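Putative cyclohexadienyl dehydrogenase and ADH prephenate dehydrogenase (Rhizobium meliloti, PDB 4WJI) probably catalyses the oxidative decarboxylation of prephenate to 4-hydroxyphenylpyruvate in tyrosine biosynthesis, and here binds NADP together with tyrosine. Local coordinates at residues Val34-Ser38 with Glu39-Lys43; Gly102-Ile105 with Ala106-Pro110; Met234-Asp237 with Val238-Asn242. All coordinates share one frame; numbering follows the deposited sequence.

How the contacts relate
Contact 3 is the buried one, its centre about 11 Å from that of the chain, whereas contacts 2 and 1 are only partly buried, at about 16 and 20 Å. Contacts 1 and 2 each belong to a beta-alpha-beta unit of the nucleotide-binding domain; contact 3 lies on helix 232-241 of the dimerization domain. Contacts 1 and 3 both touch NADP at different ends: hydroxyls, an amide and an arginine hold the adenosine phosphate, while selenomethionine lies against the nicotinamide. Contact 2 touches no cofactor and is apolar on its inner face. Helices 102-108 and 232-241 meet where Ser103 OG packs 3.4 Å from His241 CB.

Contact 1 of 3, residues Val34-Ser38 with Glu39-Lys43; sequences VTTRS and EATLK. With NAP (NADP nicotinamide-adenine-dinucleotide phosphate), chain B.
Ser38 and Thr41 face each other across the first turn of helix 39-48, and their side chains close on the same phosphate. Ser38 is the N-cap: its OG lies between its own backbone N and carbonyl carbon (chi1 79°), a position from which it accepts from Thr41 N at 3.1 Å and gives its proton to O2X of NADP. Serine suits the place because one small hydroxyl can do both. Thr41 OG1 reaches another oxygen of that group, bonding to NADP O1X at 2.8 Å, while Ser38 O receives Leu42 N and starts the regular helix pattern. O2X is held by three donors, Ser38 N, Ser38 OG and Thr36 OG1.

Thr36 works with both its branches. Its OG1 accepts from the ribose hydroxyl O3B of NADP (2.7 Å), whereas its methyl CG2 turns to the helix and rests 3.7 Å from Leu42 CB. Next to it, the side chains of Leu42 and Val34 run antiparallel alongside one another, CD1 of the leucine 4.0 Å from CG1 of the valine, an apolar seam that Tyr54 of strand 53-55 also touches. The side chain of Arg37 leaves the backbone on the side away from the helix. Its NE meets NADP O3X at 2.8 Å, almost straight (172°) and in the guanidinium plane, and adenine N7A sits over the centre of one guanidinium face, 3.3 Å above its plane. The arginine thus pairs with the phosphate at its edge and covers the base with its face. Its positive charge, together with the helix N-terminus, probably helps to balance the phosphate. Such a cluster at the end of the second strand is characteristic of Rossmann domains that recognise the adenosine 2'-phosphate of NADP.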
loop_
_atom_site.group_PDB
_atom_site.type_symbol
_atom_site.label_atom_id
_atom_site.label_comp_id
_atom_site.label_asym_id
_atom_site.label_seq_id
_atom_site.Cartn_x
_atom_site.Cartn_y
_atom_site.Cartn_z
ATOM N N VAL A 34 -25.061 -7.140 22.817
ATOM C CA VAL A 34 -24.715 -6.273 21.677
ATOM C C VAL A 34 -25.639 -5.071 21.649
ATOM O O VAL A 34 -26.895 -5.211 21.728
ATOM C CB VAL A 34 -24.849 -7.037 20.355
ATOM C CG1 VAL A 34 -24.727 -6.126 19.146
ATOM C CG2 VAL A 34 -23.774 -8.113 20.286
ATOM N N THR A 35 -25.019 -3.905 21.499
ATOM C CA THR A 35 -25.766 -2.689 21.251
ATOM C C THR A 35 -25.093 -1.876 20.168
ATOM O O THR A 35 -23.863 -1.927 20.010
ATOM C CB THR A 35 -25.985 -1.862 22.520
ATOM O OG1 THR A 35 -26.935 -0.817 22.309
ATOM C CG2 THR A 35 -24.731 -1.317 23.058
ATOM N N THR A 36 -25.909 -1.145 19.417
ATOM C CA THR A 36 -25.430 -0.220 18.408
ATOM C C THR A 36 -26.527 0.827 18.227
ATOM O O THR A 36 -27.691 0.578 18.635
ATOM C CB THR A 36 -25.140 -0.982 17.089
ATOM O OG1 THR A 36 -24.414 -0.153 16.163
ATOM C CG2 THR A 36 -26.393 -1.559 16.413
ATOM N N ARG A 37 -26.198 1.958 17.602
ATOM C CA ARG A 37 -27.194 3.017 17.626
ATOM C C ARG A 37 -28.361 2.763 16.689
ATOM O O ARG A 37 -29.480 3.105 17.036
ATOM C CB ARG A 37 -26.630 4.387 17.402
ATOM C CG ARG A 37 -25.827 4.502 16.178
ATOM C CD ARG A 37 -25.644 5.963 15.807
ATOM N NE ARG A 37 -24.952 5.956 14.537
ATOM C CZ ARG A 37 -24.522 7.023 13.900
ATOM N NH1 ARG A 37 -24.644 8.225 14.452
ATOM N NH2 ARG A 37 -23.925 6.870 12.729
ATOM N N SER A 38 -28.132 2.120 15.538
ATOM C CA SER A 38 -29.217 1.962 14.588
ATOM C C SER A 38 -29.924 0.612 14.602
ATOM O O SER A 38 -29.312 -0.441 14.843
ATOM C CB SER A 38 -28.697 2.261 13.199
ATOM O OG SER A 38 -27.971 1.197 12.636
ATOM N N GLU A 39 -31.231 0.647 14.280
ATOM C CA GLU A 39 -32.015 -0.588 14.192
ATOM C C GLU A 39 -31.447 -1.476 13.068
ATOM O O GLU A 39 -31.372 -2.709 13.206
ATOM C CB GLU A 39 -33.533 -0.325 14.013
ATOM C CG GLU A 39 -34.108 0.656 15.056
ATOM C CD GLU A 39 -35.641 0.804 15.083
ATOM O OE1 GLU A 39 -36.134 1.970 15.191
ATOM O OE2 GLU A 39 -36.355 -0.231 15.049
ATOM N N ALA A 40 -31.027 -0.858 11.964
ATOM C CA ALA A 40 -30.539 -1.627 10.824
ATOM C C ALA A 40 -29.293 -2.447 11.204
ATOM O O ALA A 40 -29.178 -3.652 10.904
ATOM C CB ALA A 40 -30.235 -0.715 9.652
ATOM N N THR A 41 -28.346 -1.799 11.877
ATOM C CA THR A 41 -27.134 -2.525 12.246
ATOM C C THR A 41 -27.424 -3.550 13.312
ATOM O O THR A 41 -26.874 -4.637 13.295
ATOM C CB THR A 41 -26.031 -1.542 12.699
ATOM O OG1 THR A 41 -25.795 -0.618 11.635
ATOM C CG2 THR A 41 -24.736 -2.211 12.996
ATOM N N LEU A 42 -28.317 -3.226 14.231
ATOM C CA LEU A 42 -28.641 -4.203 15.280
ATOM C C LEU A 42 -29.301 -5.460 14.690
ATOM O O LEU A 42 -28.995 -6.575 15.131
ATOM C CB LEU A 42 -29.508 -3.572 16.385
ATOM C CG LEU A 42 -29.674 -4.367 17.671
ATOM C CD1 LEU A 42 -28.334 -4.446 18.408
ATOM C CD2 LEU A 42 -30.772 -3.779 18.541
ATOM N N LYS A 43 -30.187 -5.267 13.710
ATOM C CA LYS A 43 -30.820 -6.382 13.040
ATOM C C LYS A 43 -29.799 -7.264 12.327
ATOM O O LYS A 43 -29.898 -8.486 12.362
ATOM C CB LYS A 43 -31.869 -5.896 12.036
ATOM C CG LYS A 43 -32.545 -7.049 11.254
ATOM C CD LYS A 43 -33.583 -6.550 10.249
HETATM P PA NAP B . -17.366 0.691 11.806
HETATM O O1A NAP B . -17.203 -0.643 11.186
HETATM O O2A NAP B . -17.789 1.877 11.007
HETATM O O5B NAP B . -18.420 0.542 13.008
HETATM C C5B NAP B . -18.931 1.700 13.657
HETATM C C4B NAP B . -19.812 1.349 14.854
HETATM O O4B NAP B . -20.023 2.536 15.610
HETATM C C3B NAP B . -21.200 0.887 14.449
HETATM O O3B NAP B . -21.775 0.066 15.454
HETATM C C2B NAP B . -21.990 2.169 14.424
HETATM O O2B NAP B . -23.349 1.960 14.690
HETATM C C1B NAP B . -21.388 2.913 15.584
HETATM N N9A NAP B . -21.498 4.398 15.576
HETATM C C8A NAP B . -21.158 5.234 14.609
HETATM N N7A NAP B . -21.312 6.496 14.917
HETATM C C5A NAP B . -21.802 6.479 16.188
HETATM C C6A NAP B . -22.187 7.501 17.080
HETATM N N6A NAP B . -22.104 8.799 16.731
HETATM N N1A NAP B . -22.604 7.133 18.273
HETATM C C2A NAP B . -22.663 5.851 18.587
HETATM N N3A NAP B . -22.340 4.825 17.822
HETATM C C4A NAP B . -21.916 5.177 16.615
HETATM O O3 NAP B . -16.052 1.096 12.628
HETATM P PN NAP B . -14.805 0.271 13.190
HETATM O O1N NAP B . -13.898 0.137 12.074
HETATM O O2N NAP B . -15.247 -0.916 13.922
HETATM O O5D NAP B . -14.135 1.348 14.188
HETATM C C5D NAP B . -14.544 1.492 15.525
HETATM C C4D NAP B . -13.382 2.070 16.330
HETATM O O4D NAP B . -12.258 1.232 16.151
HETATM C C3D NAP B . -12.949 3.431 15.877
HETATM O O3D NAP B . -12.647 4.238 17.003
HETATM C C2D NAP B . -11.711 3.184 15.047
HETATM O O2D NAP B . -10.862 4.301 15.099
HETATM C C1D NAP B . -11.128 1.998 15.812
HETATM N N1N NAP B . -10.296 1.076 15.022
HETATM C C2N NAP B . -10.572 0.835 13.738
HETATM C C3N NAP B . -9.796 -0.022 12.995
HETATM C C7N NAP B . -10.034 -0.316 11.532
HETATM O O7N NAP B . -9.142 -0.791 10.883
HETATM N N7N NAP B . -11.220 -0.039 11.037
HETATM C C4N NAP B . -8.739 -0.635 13.615
HETATM C C5N NAP B . -8.501 -0.385 14.942
HETATM C C6N NAP B . -9.272 0.504 15.641
HETATM P P2B NAP B . -24.460 2.050 13.530
HETATM O O1X NAP B . -23.932 1.272 12.371
HETATM O O2X NAP B . -25.668 1.424 14.165
HETATM O O3X NAP B . -24.670 3.502 13.145
#

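Contact 2 of 3, residues Gly102-Ile105 with Ala106-Pro110; sequences GSVI and AQMAP
Gly102 O receives Ala106 N at 3.1 Å, and the same i to i+4 pattern runs on through Ser103 with Gln107, Val104 with Met108 and Ile105 with Ala109, giving a short, regular alpha-helix. This helix, 102-108, is the crossover of a beta-alpha-beta unit in the Rossmann domain, linking strand 93-96 to strand 117-123. It has one face turned to the sheet and helix 77-84, a flank against helix 232-241, and Ala106 on the exposed side.

Val104 and Met108, here selenomethionine, stand one turn apart on the buried face, where their side chains run alongside each other in the same direction. The contact is made by the valine's CG1, which lies anti to the backbone N (chi1 174°), and SE comes to 3.6 Å from it. A branched residue beside a long, flexible one suits such a face: Val104 touches Asp96 and Ser77, while Met108 reaches Val94, Phe118 and Ala81 between sheet and helix 77-84. Ile105, the next residue round, packs on Phe118 and Pro120 of strand 117-123.

The other sides carry small or polar residues. Glycine opens the helix without a side chain, and its N is hydrogen-bonded to Asp181 OD2. Ser103 OG is hydrogen-bonded to Thr100 OG1, just before the helix. Gln107 lays its CG 3.3 Å from Ser103 O, and its OE1 is hydrogen-bonded to Gly78 N, a reach that suits glutamine. Ala106, exposed, needs only a methyl, which sits 3.5 Å from Gly102 O. Further along, Ala109 CB lies 3.2 Å from Ile105 O, and Pro110, whose N has no proton to give the helix, brings ring atom CD to 4.0 Å from that same Ile105 O.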
loop_
_atom_site.group_PDB
_atom_site.type_symbol
_atom_site.label_atom_id
_atom_site.label_comp_id
_atom_site.label_asym_id
_atom_site.label_seq_id
_atom_site.Cartn_x
_atom_site.Cartn_y
_atom_site.Cartn_z
ATOM N N GLY A 102 -5.474 9.882 23.700
ATOM C CA GLY A 102 -5.522 11.062 24.575
ATOM C C GLY A 102 -6.896 11.677 24.597
ATOM O O GLY A 102 -7.443 12.030 25.663
ATOM N N SER A 103 -7.476 11.817 23.416
ATOM C CA SER A 103 -8.803 12.384 23.276
ATOM C C SER A 103 -9.869 11.536 23.927
ATOM O O SER A 103 -10.777 12.056 24.590
ATOM C CB SER A 103 -9.202 12.647 21.820
ATOM O OG SER A 103 -9.398 11.423 21.098
ATOM N N VAL A 104 -9.767 10.228 23.720
ATOM C CA VAL A 104 -10.754 9.322 24.256
ATOM C C VAL A 104 -10.737 9.376 25.775
ATOM O O VAL A 104 -11.807 9.432 26.429
ATOM C CB VAL A 104 -10.505 7.894 23.725
ATOM C CG1 VAL A 104 -11.447 6.923 24.397
ATOM C CG2 VAL A 104 -10.698 7.849 22.197
ATOM N N ILE A 105 -9.551 9.345 26.371
ATOM C CA ILE A 105 -9.455 9.437 27.819
ATOM C C ILE A 105 -10.075 10.764 28.332
ATOM O O ILE A 105 -10.863 10.760 29.280
ATOM C CB ILE A 105 -8.018 9.241 28.295
ATOM C CG1 ILE A 105 -7.560 7.816 27.998
ATOM C CG2 ILE A 105 -7.866 9.537 29.768
ATOM C CD1 ILE A 105 -6.066 7.631 28.071
ATOM N N ALA A 106 -9.724 11.864 27.700
ATOM C CA ALA A 106 -10.257 13.154 28.128
ATOM C C ALA A 106 -11.765 13.270 28.016
ATOM O O ALA A 106 -12.395 13.957 28.834
ATOM C CB ALA A 106 -9.612 14.267 27.331
ATOM N N GLN A 107 -12.326 12.648 26.992
ATOM C CA GLN A 107 -13.769 12.705 26.722
ATOM C C GLN A 107 -14.560 11.771 27.622
ATOM O O GLN A 107 -15.703 12.076 27.976
ATOM C CB GLN A 107 -14.092 12.287 25.281
ATOM C CG GLN A 107 -13.792 13.310 24.194
ATOM C CD GLN A 107 -14.750 13.216 22.995
ATOM O OE1 GLN A 107 -15.499 12.245 22.816
ATOM N NE2 GLN A 107 -14.714 14.231 22.164
HETATM N N MSE A 108 -13.970 10.615 27.960
HETATM C CA MSE A 108 -14.705 9.606 28.700
HETATM C C MSE A 108 -14.531 9.668 30.200
HETATM O O MSE A 108 -15.489 9.480 30.944
HETATM C CB MSE A 108 -14.325 8.182 28.258
HETATM C CG MSE A 108 -14.694 7.893 26.789
HETATM SE SE MSE A 108 -14.423 5.999 26.270
HETATM C CE MSE A 108 -16.012 5.224 27.113
ATOM N N ALA A 109 -13.304 9.894 30.665
ATOM C CA ALA A 109 -13.036 9.807 32.090
ATOM C C ALA A 109 -13.875 10.749 32.965
ATOM O O ALA A 109 -14.307 10.325 34.056
ATOM C CB ALA A 109 -11.539 9.989 32.364
ATOM N N PRO A 110 -14.184 11.977 32.512
ATOM C CA PRO A 110 -14.986 12.826 33.387
ATOM C C PRO A 110 -16.387 12.305 33.691
ATOM O O PRO A 110 -17.008 12.728 34.671
ATOM C CB PRO A 110 -15.085 14.142 32.592
ATOM C CG PRO A 110 -13.893 14.137 31.733
ATOM C CD PRO A 110 -13.706 12.714 31.336
#

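Contact 3 of 3, residues Met234-Asp237 with Val238-Asn242; sequences MWRD and VCLHN. With NAP (NADP nicotinamide-adenine-dinucleotide phosphate), chain B.
The indole of Trp235 is met obliquely by Val238, whose CG1 lies 3.8 Å from CZ3, while Met234 CG lies over one face, offset toward the rim; His192 also stacks with the ring. The guanidinium of Arg236 has the Asp237 carboxylate at its edge, in plane: a bend at chi3 (69°) brings NE and NH2 back to grip OD1 side-on, each at 3.0 Å, from one face of the carboxylate. Asp237 OD2 binds Gly75 N, fixing the acid's rotation. At the imidazole edge of His241, ND1 donates to Asp237 O at 3.1 Å, and the backbone N of His241 reaches that oxygen from the carbonyl's opposite face. These residues make up most of helix 232-241 in the dimerization domain, where Trp235, Arg236, Cys239 and Leu240 pack on the second subunit. A leucine in place of Arg236 has no nitrogens for OD1, and the Asp237 carboxylate would probably lose its charge partner and be held less firmly. The arginine's CG packs 3.8 Å from Leu240 CD1; a long charged chain suits this partly exposed place. Met234, an extended selenomethionine, belongs to the tyrosine and NADP pockets: SE lies 3.3 Å from nicotinamide N7N, CE 3.4 Å from ring atom C2N.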
loop_
_atom_site.group_PDB
_atom_site.type_symbol
_atom_site.label_atom_id
_atom_site.label_comp_id
_atom_site.label_asym_id
_atom_site.label_seq_id
_atom_site.Cartn_x
_atom_site.Cartn_y
_atom_site.Cartn_z
HETATM N N MSE A 234 -14.702 7.510 10.514
HETATM C CA MSE A 234 -13.582 7.067 11.348
HETATM C C MSE A 234 -12.415 8.003 11.160
HETATM O O MSE A 234 -11.791 8.436 12.131
HETATM C CB MSE A 234 -13.176 5.630 10.955
HETATM C CG MSE A 234 -11.873 5.146 11.595
HETATM SE SE MSE A 234 -11.607 3.279 11.186
HETATM C CE MSE A 234 -9.745 3.329 11.615
ATOM N N TRP A 235 -12.042 8.266 9.894
ATOM C CA TRP A 235 -10.829 9.029 9.623
ATOM C C TRP A 235 -10.985 10.524 9.811
ATOM O O TRP A 235 -10.016 11.164 10.232
ATOM C CB TRP A 235 -10.241 8.646 8.224
ATOM C CG TRP A 235 -9.583 7.302 8.382
ATOM C CD1 TRP A 235 -10.063 6.084 8.004
ATOM C CD2 TRP A 235 -8.360 7.055 9.098
ATOM N NE1 TRP A 235 -9.205 5.106 8.428
ATOM C CE2 TRP A 235 -8.145 5.670 9.092
ATOM C CE3 TRP A 235 -7.415 7.880 9.699
ATOM C CZ2 TRP A 235 -7.032 5.094 9.718
ATOM C CZ3 TRP A 235 -6.355 7.309 10.322
ATOM C CH2 TRP A 235 -6.167 5.926 10.343
ATOM N N ARG A 236 -12.168 11.075 9.548
ATOM C CA ARG A 236 -12.475 12.441 9.961
ATOM C C ARG A 236 -12.195 12.560 11.461
ATOM O O ARG A 236 -11.484 13.489 11.918
ATOM C CB ARG A 236 -13.912 12.814 9.643
ATOM C CG ARG A 236 -14.319 14.182 10.194
ATOM C CD ARG A 236 -15.814 14.329 10.276
ATOM N NE ARG A 236 -16.352 13.477 11.298
ATOM C CZ ARG A 236 -17.631 13.196 11.461
ATOM N NH1 ARG A 236 -18.529 13.656 10.604
ATOM N NH2 ARG A 236 -18.010 12.443 12.489
ATOM N N ASP A 237 -12.759 11.633 12.233
ATOM C CA ASP A 237 -12.600 11.746 13.678
ATOM C C ASP A 237 -11.135 11.641 14.141
ATOM O O ASP A 237 -10.718 12.349 15.061
ATOM C CB ASP A 237 -13.487 10.746 14.395
ATOM C CG ASP A 237 -14.948 11.147 14.398
ATOM O OD1 ASP A 237 -15.363 12.170 13.763
ATOM O OD2 ASP A 237 -15.711 10.433 15.143
ATOM N N VAL A 238 -10.348 10.726 13.550
ATOM C CA VAL A 238 -8.930 10.656 13.925
ATOM C C VAL A 238 -8.209 11.987 13.674
ATOM O O VAL A 238 -7.415 12.451 14.510
ATOM C CB VAL A 238 -8.224 9.507 13.148
ATOM C CG1 VAL A 238 -6.733 9.558 13.347
ATOM C CG2 VAL A 238 -8.704 8.172 13.622
ATOM N N CYS A 239 -8.451 12.601 12.515
ATOM C CA CYS A 239 -7.804 13.871 12.192
ATOM C C CYS A 239 -8.215 14.991 13.153
ATOM O O CYS A 239 -7.399 15.875 13.476
ATOM C CB CYS A 239 -8.163 14.302 10.767
ATOM S SG CYS A 239 -7.372 13.302 9.493
ATOM N N LEU A 240 -9.461 14.958 13.579
ATOM C CA LEU A 240 -9.978 15.973 14.538
ATOM C C LEU A 240 -9.430 15.763 15.951
ATOM O O LEU A 240 -9.297 16.715 16.719
ATOM C CB LEU A 240 -11.510 15.939 14.606
ATOM C CG LEU A 240 -12.249 16.407 13.330
ATOM C CD1 LEU A 240 -13.741 16.106 13.389
ATOM C CD2 LEU A 240 -11.992 17.873 13.040
ATOM N N HIS A 241 -9.167 14.521 16.314
ATOM C CA HIS A 241 -8.803 14.159 17.680
ATOM C C HIS A 241 -7.352 13.782 17.929
ATOM O O HIS A 241 -6.970 13.584 19.083
ATOM C CB HIS A 241 -9.787 13.068 18.167
ATOM C CG HIS A 241 -11.134 13.638 18.381
ATOM N ND1 HIS A 241 -12.188 13.524 17.517
ATOM C CD2 HIS A 241 -11.535 14.484 19.362
ATOM C CE1 HIS A 241 -13.210 14.232 17.993
ATOM N NE2 HIS A 241 -12.832 14.824 19.099
ATOM N N ASN A 242 -6.539 13.731 16.886
ATOM C CA ASN A 242 -5.078 13.616 17.086
ATOM C C ASN A 242 -4.345 14.746 16.371
ATOM O O ASN A 242 -3.257 14.543 15.822
ATOM C CB ASN A 242 -4.543 12.253 16.606
ATOM C CG ASN A 242 -3.184 11.924 17.215
ATOM O OD1 ASN A 242 -2.845 12.423 18.281
ATOM N ND2 ASN A 242 -2.445 11.026 16.584
HETATM P PA NAP B . -17.366 0.691 11.806
HETATM O O1A NAP B . -17.203 -0.643 11.186
HETATM O O2A NAP B . -17.789 1.877 11.007
HETATM O O5B NAP B . -18.420 0.542 13.008
HETATM C C5B NAP B . -18.931 1.700 13.657
HETATM C C4B NAP B . -19.812 1.349 14.854
HETATM O O4B NAP B . -20.023 2.536 15.610
HETATM C C3B NAP B . -21.200 0.887 14.449
HETATM O O3B NAP B . -21.775 0.066 15.454
HETATM C C2B NAP B . -21.990 2.169 14.424
HETATM O O2B NAP B . -23.349 1.960 14.690
HETATM C C1B NAP B . -21.388 2.913 15.584
HETATM N N9A NAP B . -21.498 4.398 15.576
HETATM C C8A NAP B . -21.158 5.234 14.609
HETATM N N7A NAP B . -21.312 6.496 14.917
HETATM C C5A NAP B . -21.802 6.479 16.188
HETATM C C6A NAP B . -22.187 7.501 17.080
HETATM N N6A NAP B . -22.104 8.799 16.731
HETATM N N1A NAP B . -22.604 7.133 18.273
HETATM C C2A NAP B . -22.663 5.851 18.587
HETATM N N3A NAP B . -22.340 4.825 17.822
HETATM C C4A NAP B . -21.916 5.177 16.615
HETATM O O3 NAP B . -16.052 1.096 12.628
HETATM P PN NAP B . -14.805 0.271 13.190
HETATM O O1N NAP B . -13.898 0.137 12.074
HETATM O O2N NAP B . -15.247 -0.916 13.922
HETATM O O5D NAP B . -14.135 1.348 14.188
HETATM C C5D NAP B . -14.544 1.492 15.525
HETATM C C4D NAP B . -13.382 2.070 16.330
HETATM O O4D NAP B . -12.258 1.232 16.151
HETATM C C3D NAP B . -12.949 3.431 15.877
HETATM O O3D NAP B . -12.647 4.238 17.003
HETATM C C2D NAP B . -11.711 3.184 15.047
HETATM O O2D NAP B . -10.862 4.301 15.099
HETATM C C1D NAP B . -11.128 1.998 15.812
HETATM N N1N NAP B . -10.296 1.076 15.022
HETATM C C2N NAP B . -10.572 0.835 13.738
HETATM C C3N NAP B . -9.796 -0.022 12.995
HETATM C C7N NAP B . -10.034 -0.316 11.532
HETATM O O7N NAP B . -9.142 -0.791 10.883
HETATM N N7N NAP B . -11.220 -0.039 11.037
HETATM C C4N NAP B . -8.739 -0.635 13.615
HETATM C C5N NAP B . -8.501 -0.385 14.942
HETATM C C6N NAP B . -9.272 0.504 15.641
HETATM P P2B NAP B . -24.460 2.050 13.530
HETATM O O1X NAP B . -23.932 1.272 12.371
HETATM O O2X NAP B . -25.668 1.424 14.165
HETATM O O3X NAP B . -24.670 3.502 13.145
#